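Long-range contacts in Udp-n-acetylglucosamine pyrophosphorylase (Trypanosoma brucei, PDB 4BQH), which probably catalyses the formation of UDP-N-acetylglucosamine and diphosphate from UTP and N-acetylglucosamine 1-phosphate, in the final step of UDP-N-acetylglucosamine biosynthesis: residues 107-111 and 166-172; 213-218 and 395-399; 365-369 and 407-413; 463-468 and 491-496. All blocks are in the same frame, centred on the assembly; numbering follows the deposited sequence. Where two conformers were deposited one is given.

Interaction 1. Residues 107-111 and 166-172; sequences KAIQK and SGSGRKA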
loop_
_atom_site.group_PDB
_atom_site.type_symbol
_atom_site.label_atom_id
_atom_site.label_comp_id
_atom_site.label_asym_id
_atom_site.label_seq_id
_atom_site.Cartn_x
_atom_site.Cartn_y
_atom_site.Cartn_z
ATOM N N LYS A 107 -20.255 2.496 7.802
ATOM C CA LYS A 107 -21.430 2.267 6.956
ATOM C C LYS A 107 -20.954 1.839 5.558
ATOM O O LYS A 107 -21.541 0.933 4.942
ATOM C CB LYS A 107 -22.331 3.523 6.913
ATOM C CG LYS A 107 -23.376 3.584 5.809
ATOM C CD LYS A 107 -24.050 4.973 5.636
ATOM C CE LYS A 107 -23.170 6.171 6.073
ATOM N NZ LYS A 107 -23.146 7.404 5.196
ATOM N N ALA A 108 -19.904 2.475 5.051
ATOM C CA ALA A 108 -19.405 2.122 3.713
ATOM C C ALA A 108 -18.809 0.713 3.692
ATOM O O ALA A 108 -18.927 -0.001 2.709
ATOM C CB ALA A 108 -18.373 3.161 3.235
ATOM N N ILE A 109 -18.112 0.327 4.756
ATOM C CA ILE A 109 -17.606 -1.050 4.858
ATOM C C ILE A 109 -18.775 -2.058 4.828
ATOM O O ILE A 109 -18.733 -3.060 4.080
ATOM C CB ILE A 109 -16.702 -1.219 6.109
ATOM C CG1 ILE A 109 -15.398 -0.442 5.881
ATOM C CG2 ILE A 109 -16.380 -2.691 6.352
ATOM C CD1 ILE A 109 -14.592 -0.263 7.160
ATOM N N GLN A 110 -19.812 -1.768 5.619
ATOM C CA GLN A 110 -21.012 -2.643 5.674
ATOM C C GLN A 110 -21.661 -2.803 4.306
ATOM O O GLN A 110 -22.082 -3.921 3.912
ATOM C CB GLN A 110 -22.045 -2.091 6.676
ATOM C CG GLN A 110 -23.348 -2.904 6.718
ATOM C CD GLN A 110 -23.138 -4.337 7.159
ATOM O OE1 GLN A 110 -23.296 -5.275 6.373
ATOM N NE2 GLN A 110 -22.795 -4.516 8.419
ATOM N N LYS A 111 -21.723 -1.690 3.576
ATOM C CA LYS A 111 -22.358 -1.644 2.260
ATOM C C LYS A 111 -21.559 -2.369 1.188
ATOM O O LYS A 111 -22.006 -2.445 0.043
ATOM C CB LYS A 111 -22.643 -0.199 1.832
ATOM C CG LYS A 111 -23.819 0.452 2.562
ATOM C CD LYS A 111 -24.252 1.765 1.904
ATOM C CE LYS A 111 -23.256 2.909 2.129
ATOM N NZ LYS A 111 -23.358 3.993 1.090
ATOM N N SER A 166 -24.125 -1.796 12.442
ATOM C CA SER A 166 -25.300 -1.753 11.560
ATOM C C SER A 166 -26.495 -2.563 12.074
ATOM O O SER A 166 -27.645 -2.176 11.848
ATOM C CB SER A 166 -24.948 -2.236 10.174
ATOM O OG SER A 166 -24.676 -3.611 10.182
ATOM N N GLY A 167 -26.223 -3.697 12.703
ATOM C CA GLY A 167 -27.282 -4.642 13.075
ATOM C C GLY A 167 -27.893 -5.328 11.866
ATOM O O GLY A 167 -28.958 -5.934 11.964
ATOM N N SER A 168 -27.214 -5.231 10.724
ATOM C CA SER A 168 -27.704 -5.756 9.457
ATOM C C SER A 168 -27.616 -7.282 9.409
ATOM O O SER A 168 -26.751 -7.878 10.043
ATOM C CB SER A 168 -26.876 -5.141 8.311
ATOM O OG SER A 168 -27.036 -5.841 7.109
ATOM N N GLY A 169 -28.505 -7.911 8.645
ATOM C CA GLY A 169 -28.409 -9.359 8.434
ATOM C C GLY A 169 -27.337 -9.727 7.419
ATOM O O GLY A 169 -27.024 -10.913 7.240
ATOM N N ARG A 170 -26.773 -8.708 6.769
ATOM C CA ARG A 170 -25.827 -8.889 5.669
ATOM C C ARG A 170 -24.377 -8.835 6.155
ATOM O O ARG A 170 -24.053 -8.106 7.079
ATOM C CB ARG A 170 -26.053 -7.848 4.568
ATOM C CG ARG A 170 -25.498 -8.260 3.207
ATOM C CD ARG A 170 -26.257 -9.460 2.643
ATOM N NE ARG A 170 -25.393 -10.441 1.977
ATOM C CZ ARG A 170 -24.794 -11.476 2.572
ATOM N NH1 ARG A 170 -24.927 -11.696 3.869
ATOM N NH2 ARG A 170 -24.051 -12.300 1.853
ATOM N N LYS A 171 -23.527 -9.641 5.534
ATOM C CA LYS A 171 -22.121 -9.697 5.901
ATOM C C LYS A 171 -21.441 -8.456 5.344
ATOM O O LYS A 171 -21.753 -8.023 4.228
ATOM C CB LYS A 171 -21.470 -10.968 5.351
ATOM C CG LYS A 171 -21.997 -12.263 5.992
ATOM C CD LYS A 171 -21.495 -12.465 7.426
ATOM C CE LYS A 171 -22.426 -11.886 8.492
ATOM N NZ LYS A 171 -21.945 -12.189 9.871
ATOM N N ALA A 172 -20.549 -7.878 6.140
ATOM C CA ALA A 172 -19.734 -6.728 5.698
ATOM C C ALA A 172 -18.543 -7.350 5.001
ATOM O O ALA A 172 -17.890 -8.217 5.575
ATOM C CB ALA A 172 -19.256 -5.915 6.893
HETATM O O HOH W 1 -20.694 -5.896 2.468
#
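A single side chain, Gln110, makes most of this contact: it reaches from the C-terminal part of helix 95-110 into the bend of loop 166-172 and meets Ser166, Ser168, Arg170, Lys171 and Ala172. The loop is the return leg of a beta-alpha-beta crossover in the nucleotidyltransferase core, joining helix 147-166 to strand 175-180, which lies parallel to strand 114-119 just beyond Gln110. A long, polar and flexible glutamine suits a hollow lined with hydroxyl and carbonyl groups.

The hollow is shaped by two successive ST turns. Ser166 OG accepts from Ser168 N at 3.1 Å, and Ser168 OG accepts from Arg170 N at 2.9 Å. Between the serines, Gly167 leaves the helix with positive phi, a conformation most readily adopted by glycine. Further on, Ala172 is small enough for its CA to come within 4.3 Å of Gln110 CA. Its methyl faces the apolar side of the helix, with Ile109 CG2 4.4 Å from Ala172 CB, and both side chains also rest on Ala162 of helix 147-166. The backbones are joined through water 1, which donates to Gln110 O at 2.8 Å and to Lys171 O at 3.0 Å.

Interaction 2. Residues 213-218 and 395-399; sequences VPCYDE and MGIKL. With 9VU ((3S)-3-[2-(1,3-benzodioxol-5-yl)-2-oxidanylidene-ethyl]-4-bromanyl-5-methyl-3-oxidanyl-1H-indol-2-one), chain C.
An isolated antiparallel beta bridge joins residues 213-218, which leave edge strand 213-214 of a small three-stranded sheet, to strand 395-399 of the hairpin of strands 381-387 and 394-400. Both backbones are extended up to Asp217; Glu218 takes helical phi/psi. The end-to-end directions lie 134° apart, so the chains pair only briefly. Tyr216 and Ile397 form the hydrogen-bonded pair, CA to CA 5.0 Å: Tyr216 N donates to Ile397 O at 3.0 Å, and Ile397 N to Tyr216 O at 2.7 Å. Where the chains separate, water takes over. Water 2 links Pro214 O and Leu399 N, both at 2.9 Å, and water 4 links Glu218 N and Met395 O, both at 2.8 Å.

On one face Ile397 (m, m) fills the hollow between Tyr216 CB, 4.5 Å from Ile397 CB, and Glu218 OE1, 3.6 Å from Ile397 CD1, a van der Waals contact, since that carboxylate is salt-bridged to Arg384. Leu399 (m, t) puts CD1 3.9 Å from Tyr216 CE1 (chi1 m), while its CB meets Val213 CG1 at 4.0 Å. Phe54 and Leu58 of helix 51-64 cover this apolar patch. Cys215, in a disulfide with Cys232, lays SG 4.2 Å from the aliphatic Lys398 CG. Gly396 avoids crowding, since a CB there would press on Tyr216 O. Val213 (t) also borders the pocket of the allosteric inhibitor, with CG2 3.6 Å from 9VU CAS.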
loop_
_atom_site.group_PDB
_atom_site.type_symbol
_atom_site.label_atom_id
_atom_site.label_comp_id
_atom_site.label_asym_id
_atom_site.label_seq_id
_atom_site.Cartn_x
_atom_site.Cartn_y
_atom_site.Cartn_z
ATOM N N VAL A 213 8.872 -3.298 -15.852
ATOM C CA VAL A 213 9.155 -2.271 -16.859
ATOM C C VAL A 213 10.565 -2.542 -17.407
ATOM O O VAL A 213 11.487 -2.775 -16.621
ATOM C CB VAL A 213 9.107 -0.868 -16.214
ATOM C CG1 VAL A 213 9.538 0.215 -17.204
ATOM C CG2 VAL A 213 7.680 -0.566 -15.753
ATOM N N PRO A 214 10.735 -2.533 -18.739
ATOM C CA PRO A 214 12.104 -2.824 -19.288
ATOM C C PRO A 214 13.163 -1.806 -18.849
ATOM O O PRO A 214 12.812 -0.651 -18.504
ATOM C CB PRO A 214 11.914 -2.693 -20.798
ATOM C CG PRO A 214 10.434 -2.854 -21.028
ATOM C CD PRO A 214 9.765 -2.260 -19.811
ATOM N N CYS A 215 14.432 -2.224 -18.844
ATOM C CA CYS A 215 15.555 -1.309 -18.656
ATOM C C CYS A 215 16.259 -1.055 -19.986
ATOM O O CYS A 215 16.316 -1.946 -20.842
ATOM C CB CYS A 215 16.586 -1.880 -17.705
ATOM S SG CYS A 215 15.895 -2.957 -16.447
ATOM N N TYR A 216 16.809 0.148 -20.129
ATOM C CA TYR A 216 17.275 0.647 -21.428
ATOM C C TYR A 216 18.723 1.119 -21.447
ATOM O O TYR A 216 19.197 1.695 -20.481
ATOM C CB TYR A 216 16.374 1.825 -21.838
ATOM C CG TYR A 216 14.949 1.411 -22.105
ATOM C CD1 TYR A 216 14.015 1.311 -21.064
ATOM C CD2 TYR A 216 14.533 1.109 -23.407
ATOM C CE1 TYR A 216 12.711 0.919 -21.327
ATOM C CE2 TYR A 216 13.245 0.721 -23.679
ATOM C CZ TYR A 216 12.343 0.621 -22.636
ATOM O OH TYR A 216 11.085 0.227 -22.902
ATOM N N ASP A 217 19.400 0.893 -22.568
ATOM C CA ASP A 217 20.661 1.577 -22.844
ATOM C C ASP A 217 20.368 3.056 -23.104
ATOM O O ASP A 217 19.518 3.373 -23.917
ATOM C CB ASP A 217 21.348 0.961 -24.063
ATOM C CG ASP A 217 22.677 1.628 -24.368
ATOM O OD1 ASP A 217 23.614 1.488 -23.559
ATOM O OD2 ASP A 217 22.782 2.291 -25.417
ATOM N N GLU A 218 21.087 3.940 -22.422
ATOM C CA GLU A 218 20.824 5.384 -22.471
ATOM C C GLU A 218 21.140 5.966 -23.845
ATOM O O GLU A 218 20.363 6.756 -24.380
ATOM C CB GLU A 218 21.622 6.108 -21.380
ATOM C CG GLU A 218 21.320 7.607 -21.263
ATOM C CD GLU A 218 21.975 8.279 -20.056
ATOM O OE1 GLU A 218 22.608 7.602 -19.219
ATOM O OE2 GLU A 218 21.860 9.520 -19.948
ATOM N N MET A 395 25.756 -0.198 -17.749
ATOM C CA MET A 395 25.011 0.952 -17.254
ATOM C C MET A 395 23.715 1.019 -18.050
ATOM O O MET A 395 23.735 0.870 -19.268
ATOM C CB MET A 395 25.822 2.244 -17.451
ATOM C CG MET A 395 27.050 2.369 -16.544
ATOM S SD MET A 395 26.781 1.853 -14.830
ATOM C CE MET A 395 25.780 3.191 -14.174
ATOM N N GLY A 396 22.588 1.204 -17.364
ATOM C CA GLY A 396 21.301 1.298 -18.062
ATOM C C GLY A 396 20.357 2.228 -17.334
ATOM O O GLY A 396 20.680 2.731 -16.261
ATOM N N ILE A 397 19.182 2.422 -17.920
ATOM C CA ILE A 397 18.178 3.343 -17.362
ATOM C C ILE A 397 17.001 2.510 -16.867
ATOM O O ILE A 397 16.464 1.699 -17.622
ATOM C CB ILE A 397 17.686 4.363 -18.410
ATOM C CG1 ILE A 397 18.862 5.192 -18.976
ATOM C CG2 ILE A 397 16.599 5.272 -17.799
ATOM C CD1 ILE A 397 19.596 6.023 -17.931
ATOM N N LYS A 398 16.619 2.717 -15.608
ATOM C CA LYS A 398 15.396 2.110 -15.044
ATOM C C LYS A 398 14.331 3.189 -14.930
ATOM O O LYS A 398 14.646 4.357 -14.706
ATOM C CB LYS A 398 15.689 1.446 -13.699
ATOM C CG LYS A 398 16.649 0.270 -13.824
ATOM C CD LYS A 398 16.631 -0.590 -12.555
ATOM C CE LYS A 398 17.523 -1.825 -12.690
ATOM N NZ LYS A 398 17.597 -2.564 -11.385
ATOM N N LEU A 399 13.077 2.817 -15.158
ATOM C CA LEU A 399 11.999 3.799 -15.206
ATOM C C LEU A 399 10.968 3.439 -14.171
ATOM O O LEU A 399 10.586 2.285 -14.078
ATOM C CB LEU A 399 11.338 3.776 -16.586
ATOM C CG LEU A 399 12.256 4.231 -17.723
ATOM C CD1 LEU A 399 11.607 3.860 -19.056
ATOM C CD2 LEU A 399 12.505 5.733 -17.658
HETATM O OAN 9VU C . 2.529 0.228 -21.571
HETATM C CAH 9VU C . 1.416 0.247 -21.010
HETATM N NAG 9VU C . 0.420 -0.593 -21.302
HETATM C CAC 9VU C . -0.659 -0.277 -20.535
HETATM C CAB 9VU C . -1.870 -0.843 -20.521
HETATM C CAA 9VU C . -2.910 -0.393 -19.693
HETATM C CAF 9VU C . -2.652 0.707 -18.867
HETATM C CAJ 9VU C . -3.686 1.208 -18.005
HETATM C CAE 9VU C . -1.358 1.272 -18.919
HETATM BR BRA 9VU C . -1.028 2.720 -17.735
HETATM C CAD 9VU C . -0.379 0.790 -19.735
HETATM C CAI 9VU C . 0.982 1.168 -20.017
HETATM O OAL 9VU C . 1.009 2.457 -20.637
HETATM C CAM 9VU C . 1.915 1.311 -18.785
HETATM C CAO 9VU C . 2.206 -0.025 -18.069
HETATM O OAP 9VU C . 1.836 -1.072 -18.621
HETATM C CAQ 9VU C . 2.930 0.015 -16.841
HETATM C CAV 9VU C . 3.110 1.189 -16.107
HETATM C CAU 9VU C . 3.807 1.204 -14.956
HETATM O OAY 9VU C . 4.059 2.256 -14.123
HETATM C CAX 9VU C . 5.163 1.788 -13.302
HETATM O OAW 9VU C . 4.971 0.369 -13.268
HETATM C CAT 9VU C . 4.335 0.091 -14.448
HETATM C CAS 9VU C . 4.190 -1.081 -15.088
HETATM C CAR 9VU C . 3.479 -1.147 -16.285
HETATM O O HOH W 2 13.072 -0.057 -15.698
HETATM O O HOH W 3 23.940 -0.240 -21.785
HETATM O O HOH W 4 23.166 3.329 -20.590
#

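Interaction 3. Residues 365-369 and 407-413; sequences HFMSL and FRFVDEC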
loop_
_atom_site.group_PDB
_atom_site.type_symbol
_atom_site.label_atom_id
_atom_site.label_comp_id
_atom_site.label_asym_id
_atom_site.label_seq_id
_atom_site.Cartn_x
_atom_site.Cartn_y
_atom_site.Cartn_z
ATOM N N HIS A 365 -13.788 5.808 -9.609
ATOM C CA HIS A 365 -13.731 6.742 -10.739
ATOM C C HIS A 365 -12.322 7.228 -10.984
ATOM O O HIS A 365 -11.868 7.238 -12.144
ATOM C CB HIS A 365 -14.638 7.956 -10.512
ATOM C CG HIS A 365 -14.827 8.822 -11.749
ATOM N ND1 HIS A 365 -15.622 9.906 -11.755
ATOM C CD2 HIS A 365 -14.333 8.696 -13.046
ATOM C CE1 HIS A 365 -15.604 10.476 -12.982
ATOM N NE2 HIS A 365 -14.813 9.748 -13.765
ATOM N N PHE A 366 -11.620 7.639 -9.916
ATOM C CA PHE A 366 -10.214 8.048 -10.096
ATOM C C PHE A 366 -9.357 6.904 -10.637
ATOM O O PHE A 366 -8.525 7.127 -11.523
ATOM C CB PHE A 366 -9.580 8.625 -8.812
ATOM C CG PHE A 366 -8.131 8.994 -8.993
ATOM C CD1 PHE A 366 -7.785 10.155 -9.668
ATOM C CD2 PHE A 366 -7.108 8.137 -8.575
ATOM C CE1 PHE A 366 -6.445 10.468 -9.895
ATOM C CE2 PHE A 366 -5.768 8.482 -8.774
ATOM C CZ PHE A 366 -5.446 9.650 -9.428
ATOM N N MET A 367 -9.520 5.699 -10.084
ATOM C CA MET A 367 -8.704 4.579 -10.575
ATOM C C MET A 367 -8.903 4.384 -12.079
ATOM O O MET A 367 -7.947 4.114 -12.816
ATOM C CB MET A 367 -9.005 3.303 -9.801
ATOM C CG MET A 367 -8.708 3.413 -8.302
ATOM S SD MET A 367 -7.038 3.933 -7.880
ATOM C CE MET A 367 -6.097 2.479 -8.381
ATOM N N SER A 368 -10.156 4.479 -12.517
ATOM C CA SER A 368 -10.504 4.384 -13.940
ATOM C C SER A 368 -9.894 5.501 -14.784
ATOM O O SER A 368 -9.305 5.260 -15.836
ATOM C CB SER A 368 -12.029 4.427 -14.098
ATOM O OG SER A 368 -12.628 3.319 -13.455
ATOM N N LEU A 369 -10.061 6.737 -14.343
ATOM C CA LEU A 369 -9.640 7.867 -15.155
ATOM C C LEU A 369 -8.119 7.911 -15.198
ATOM O O LEU A 369 -7.542 8.241 -16.237
ATOM C CB LEU A 369 -10.183 9.186 -14.566
ATOM C CG LEU A 369 -9.884 10.480 -15.354
ATOM C CD1 LEU A 369 -11.033 11.469 -15.194
ATOM C CD2 LEU A 369 -8.639 11.163 -14.824
ATOM N N PHE A 407 -1.804 12.073 -9.492
ATOM C CA PHE A 407 -2.746 12.893 -8.723
ATOM C C PHE A 407 -3.058 14.225 -9.410
ATOM O O PHE A 407 -4.069 14.851 -9.107
ATOM C CB PHE A 407 -2.259 13.159 -7.292
ATOM C CG PHE A 407 -2.125 11.912 -6.454
ATOM C CD1 PHE A 407 -2.841 10.770 -6.760
ATOM C CD2 PHE A 407 -1.318 11.928 -5.312
ATOM C CE1 PHE A 407 -2.718 9.620 -5.965
ATOM C CE2 PHE A 407 -1.179 10.795 -4.522
ATOM C CZ PHE A 407 -1.877 9.647 -4.859
ATOM N N ARG A 408 -2.182 14.656 -10.319
ATOM C CA ARG A 408 -2.434 15.875 -11.107
ATOM C C ARG A 408 -3.753 15.810 -11.902
ATOM O O ARG A 408 -4.275 16.849 -12.306
ATOM C CB ARG A 408 -1.267 16.111 -12.067
ATOM C CG ARG A 408 -1.146 15.050 -13.130
ATOM C CD ARG A 408 -0.386 15.593 -14.323
ATOM N NE ARG A 408 1.002 15.200 -14.288
ATOM C CZ ARG A 408 1.885 15.539 -15.230
ATOM N NH1 ARG A 408 1.510 16.271 -16.281
ATOM N NH2 ARG A 408 3.137 15.146 -15.117
ATOM N N PHE A 409 -4.277 14.595 -12.113
ATOM C CA PHE A 409 -5.514 14.397 -12.874
ATOM C C PHE A 409 -6.773 14.356 -12.027
ATOM O O PHE A 409 -7.881 14.219 -12.578
ATOM C CB PHE A 409 -5.426 13.119 -13.727
ATOM C CG PHE A 409 -4.274 13.132 -14.681
ATOM C CD1 PHE A 409 -4.261 14.023 -15.760
ATOM C CD2 PHE A 409 -3.201 12.271 -14.501
ATOM C CE1 PHE A 409 -3.184 14.044 -16.645
ATOM C CE2 PHE A 409 -2.105 12.289 -15.361
ATOM C CZ PHE A 409 -2.110 13.175 -16.454
ATOM N N VAL A 410 -6.622 14.481 -10.706
ATOM C CA VAL A 410 -7.729 14.183 -9.782
ATOM C C VAL A 410 -9.004 14.987 -10.044
ATOM O O VAL A 410 -10.102 14.443 -9.954
ATOM C CB VAL A 410 -7.295 14.343 -8.316
ATOM C CG1 VAL A 410 -6.950 15.810 -8.005
ATOM C CG2 VAL A 410 -8.357 13.780 -7.369
ATOM N N ASP A 411 -8.876 16.260 -10.397
ATOM C CA ASP A 411 -10.105 17.048 -10.531
ATOM C C ASP A 411 -10.835 16.831 -11.846
ATOM O O ASP A 411 -11.977 17.287 -12.017
ATOM C CB ASP A 411 -9.817 18.526 -10.253
ATOM C CG ASP A 411 -9.507 18.762 -8.781
ATOM O OD1 ASP A 411 -10.246 18.233 -7.929
ATOM O OD2 ASP A 411 -8.532 19.462 -8.474
ATOM N N GLU A 412 -10.195 16.117 -12.767
ATOM C CA GLU A 412 -10.855 15.745 -14.026
ATOM C C GLU A 412 -11.990 14.745 -13.808
ATOM O O GLU A 412 -12.786 14.500 -14.713
ATOM C CB GLU A 412 -9.824 15.194 -15.009
ATOM C CG GLU A 412 -8.781 16.247 -15.336
ATOM C CD GLU A 412 -7.759 15.773 -16.324
ATOM O OE1 GLU A 412 -7.920 14.670 -16.867
ATOM O OE2 GLU A 412 -6.788 16.516 -16.565
ATOM N N CYS A 413 -12.083 14.199 -12.592
ATOM C CA CYS A 413 -13.146 13.267 -12.256
ATOM C C CYS A 413 -14.491 13.958 -12.035
ATOM O O CYS A 413 -15.522 13.290 -12.010
ATOM C CB CYS A 413 -12.793 12.488 -10.977
ATOM S SG CYS A 413 -11.339 11.424 -11.159
#
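From one side of helix 364-374, His365, its neighbour Phe366 and, a turn later, Leu369 grip the coil and 3-10 turn of residues 407-413; helix and turn pack together on the large mixed sheet of the GT-A-type domain. All three take chi1 t, extending from the helix. Cys413 SG sits over the His365 imidazole, 4.4 Å from its centroid, and Cys413 CB lies 4.1 Å from it in a CH-pi contact. The m rotamer of Cys413 brings SG to the edge of the Phe366 ring, 5.4 Å from its centroid. A small, polarisable cysteine suits a place between the two rings. The Phe366 ring slips beside the turn, CE1 4.3 Å from Val410 CB and CZ 3.9 Å from Phe407 CD1. Leu369 straddles the turn, CD2 3.9 Å from Phe409 CB and CD1 4.0 Å from Cys413 SG.

Glu412 is salt-bridged to Arg373, further along helix 364-374. Phe366, Phe407 and Val410 pack on Val304 of strand 304-309; Met367, its CA-to-CB bond pointing away, packs on helices 241-246 and 264-270.

Interaction 4. Residues 463-468 and 491-496; sequences LITALE and AVAVMR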
loop_
_atom_site.group_PDB
_atom_site.type_symbol
_atom_site.label_atom_id
_atom_site.label_comp_id
_atom_site.label_asym_id
_atom_site.label_seq_id
_atom_site.Cartn_x
_atom_site.Cartn_y
_atom_site.Cartn_z
ATOM N N LEU A 463 -3.992 -0.445 25.947
ATOM C CA LEU A 463 -4.310 -1.185 27.173
ATOM C C LEU A 463 -4.346 -0.268 28.399
ATOM O O LEU A 463 -5.261 -0.385 29.229
ATOM C CB LEU A 463 -3.309 -2.332 27.365
ATOM C CG LEU A 463 -3.569 -3.202 28.601
ATOM C CD1 LEU A 463 -4.994 -3.752 28.576
ATOM C CD2 LEU A 463 -2.542 -4.334 28.649
ATOM N N ILE A 464 -3.382 0.656 28.496
ATOM C CA ILE A 464 -3.359 1.653 29.593
ATOM C C ILE A 464 -4.634 2.496 29.569
ATOM O O ILE A 464 -5.277 2.680 30.600
ATOM C CB ILE A 464 -2.091 2.529 29.586
ATOM C CG1 ILE A 464 -0.897 1.675 29.974
ATOM C CG2 ILE A 464 -2.188 3.701 30.580
ATOM C CD1 ILE A 464 0.438 2.335 29.742
ATOM N N THR A 465 -5.043 2.930 28.380
ATOM C CA THR A 465 -6.322 3.636 28.226
ATOM C C THR A 465 -7.526 2.812 28.684
ATOM O O THR A 465 -8.419 3.328 29.385
ATOM C CB THR A 465 -6.532 4.083 26.761
ATOM O OG1 THR A 465 -5.485 4.991 26.409
ATOM C CG2 THR A 465 -7.890 4.772 26.596
ATOM N N ALA A 466 -7.567 1.536 28.296
ATOM C CA ALA A 466 -8.669 0.667 28.714
ATOM C C ALA A 466 -8.688 0.498 30.242
ATOM O O ALA A 466 -9.755 0.522 30.866
ATOM C CB ALA A 466 -8.588 -0.681 28.028
ATOM N N LEU A 467 -7.500 0.353 30.835
ATOM C CA LEU A 467 -7.383 0.209 32.286
ATOM C C LEU A 467 -7.833 1.461 33.031
ATOM O O LEU A 467 -8.518 1.370 34.063
ATOM C CB LEU A 467 -5.948 -0.165 32.671
ATOM C CG LEU A 467 -5.605 -1.645 32.474
ATOM C CD1 LEU A 467 -4.104 -1.914 32.596
ATOM C CD2 LEU A 467 -6.404 -2.500 33.454
ATOM N N GLU A 468 -7.468 2.625 32.501
ATOM C CA GLU A 468 -7.834 3.903 33.105
ATOM C C GLU A 468 -9.333 4.191 33.016
ATOM O O GLU A 468 -9.899 4.802 33.930
ATOM C CB GLU A 468 -7.035 5.058 32.506
ATOM C CG GLU A 468 -5.618 5.168 33.048
ATOM C CD GLU A 468 -4.774 6.180 32.301
ATOM O OE1 GLU A 468 -5.041 6.421 31.098
ATOM O OE2 GLU A 468 -3.836 6.734 32.912
ATOM N N ALA A 491 -3.196 -1.966 38.778
ATOM C CA ALA A 491 -2.692 -2.591 37.556
ATOM C C ALA A 491 -1.999 -1.579 36.627
ATOM O O ALA A 491 -0.956 -1.892 36.041
ATOM C CB ALA A 491 -3.802 -3.339 36.829
ATOM N N VAL A 492 -2.558 -0.371 36.519
ATOM C CA VAL A 492 -1.966 0.680 35.697
ATOM C C VAL A 492 -0.633 1.091 36.299
ATOM O O VAL A 492 0.340 1.324 35.573
ATOM C CB VAL A 492 -2.871 1.931 35.568
ATOM C CG1 VAL A 492 -2.171 3.027 34.768
ATOM C CG2 VAL A 492 -4.186 1.574 34.910
ATOM N N ALA A 493 -0.592 1.193 37.631
ATOM C CA ALA A 493 0.643 1.573 38.309
ATOM C C ALA A 493 1.743 0.553 38.051
ATOM O O ALA A 493 2.907 0.936 37.862
ATOM C CB ALA A 493 0.415 1.783 39.807
ATOM N N VAL A 494 1.378 -0.733 38.032
ATOM C CA VAL A 494 2.313 -1.803 37.662
ATOM C C VAL A 494 2.796 -1.651 36.208
ATOM O O VAL A 494 3.995 -1.790 35.957
ATOM C CB VAL A 494 1.737 -3.214 37.922
ATOM C CG1 VAL A 494 2.666 -4.313 37.416
ATOM C CG2 VAL A 494 1.500 -3.402 39.416
ATOM N N MET A 495 1.878 -1.341 35.280
ATOM C CA MET A 495 2.236 -1.169 33.853
ATOM C C MET A 495 3.317 -0.115 33.735
ATOM O O MET A 495 4.328 -0.316 33.064
ATOM C CB MET A 495 1.047 -0.676 33.013
ATOM C CG MET A 495 -0.074 -1.654 32.725
ATOM S SD MET A 495 0.217 -2.825 31.392
ATOM C CE MET A 495 0.247 -1.815 29.908
ATOM N N ARG A 496 3.085 1.014 34.396
ATOM C CA ARG A 496 3.999 2.145 34.327
ATOM C C ARG A 496 5.366 1.899 34.947
ATOM O O ARG A 496 6.393 2.082 34.277
ATOM C CB ARG A 496 3.336 3.399 34.879
ATOM C CG ARG A 496 2.385 3.991 33.866
ATOM C CD ARG A 496 1.609 5.161 34.417
ATOM N NE ARG A 496 0.442 5.386 33.585
ATOM C CZ ARG A 496 -0.078 6.574 33.313
ATOM N NH1 ARG A 496 0.473 7.677 33.811
ATOM N NH2 ARG A 496 -1.149 6.657 32.534
#
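This is an antiparallel packing of two helices in the C-terminal part of the chain, where helix 448-471 runs against helix 485-497. The segment axes approach to 10.0 Å and cross at -156°, and the interface is apolar inside and charged at its margin. Leu463, Ile464, Leu467 and Glu468, spaced three and four apart, line one side; Ala491, Val492, Met495 and Arg496 line the other.

Val492, compact and branched, fits closely between Ile464, Leu467 and Glu468, its CG2 only 3.3 Å from Leu467 CB and its CG1 4.2 Å from Ile464 CG2. Met495, long and pliable, threads between the larger side chains: CE lies 3.7 Å from Ile464 CG1 and 4.0 Å from Leu463 CD2, and CG 4.0 Å from Leu467 CD1. Helix 519-528 closes the apolar side, with Val522 on Leu463, Ile523 on Leu467 and Leu526 on Ala491 and Met495. At the margin, where Arg496 is exposed, a salt bridge joins Glu468 OE2 to Arg496 NH2 at 2.7 Å.

Overall arrangement
Interactions 1 and 3 both flank the large mixed sheet, the first beside strands 114-119 and 175-180, the second on strand 304-309, and both are only partly buried. Interactions 2 and 4 are more buried and lie on opposite sides of the chain's centre. From contact centre to chain centre, interaction 3 is nearest, about 18 Å, and interaction 4 farthest, about 33 Å. Interactions 1 and 2 both use bridging water, but interaction 2 alone adds direct backbone pairing; interaction 3 is aromatic, with one cysteine sulfur between rings, and interaction 4 apolar with a charged margin. Helix 364-374 falls between the segments of interaction 2, and strand 394-400 between those of interaction 3; no two contacts share a helix or strand.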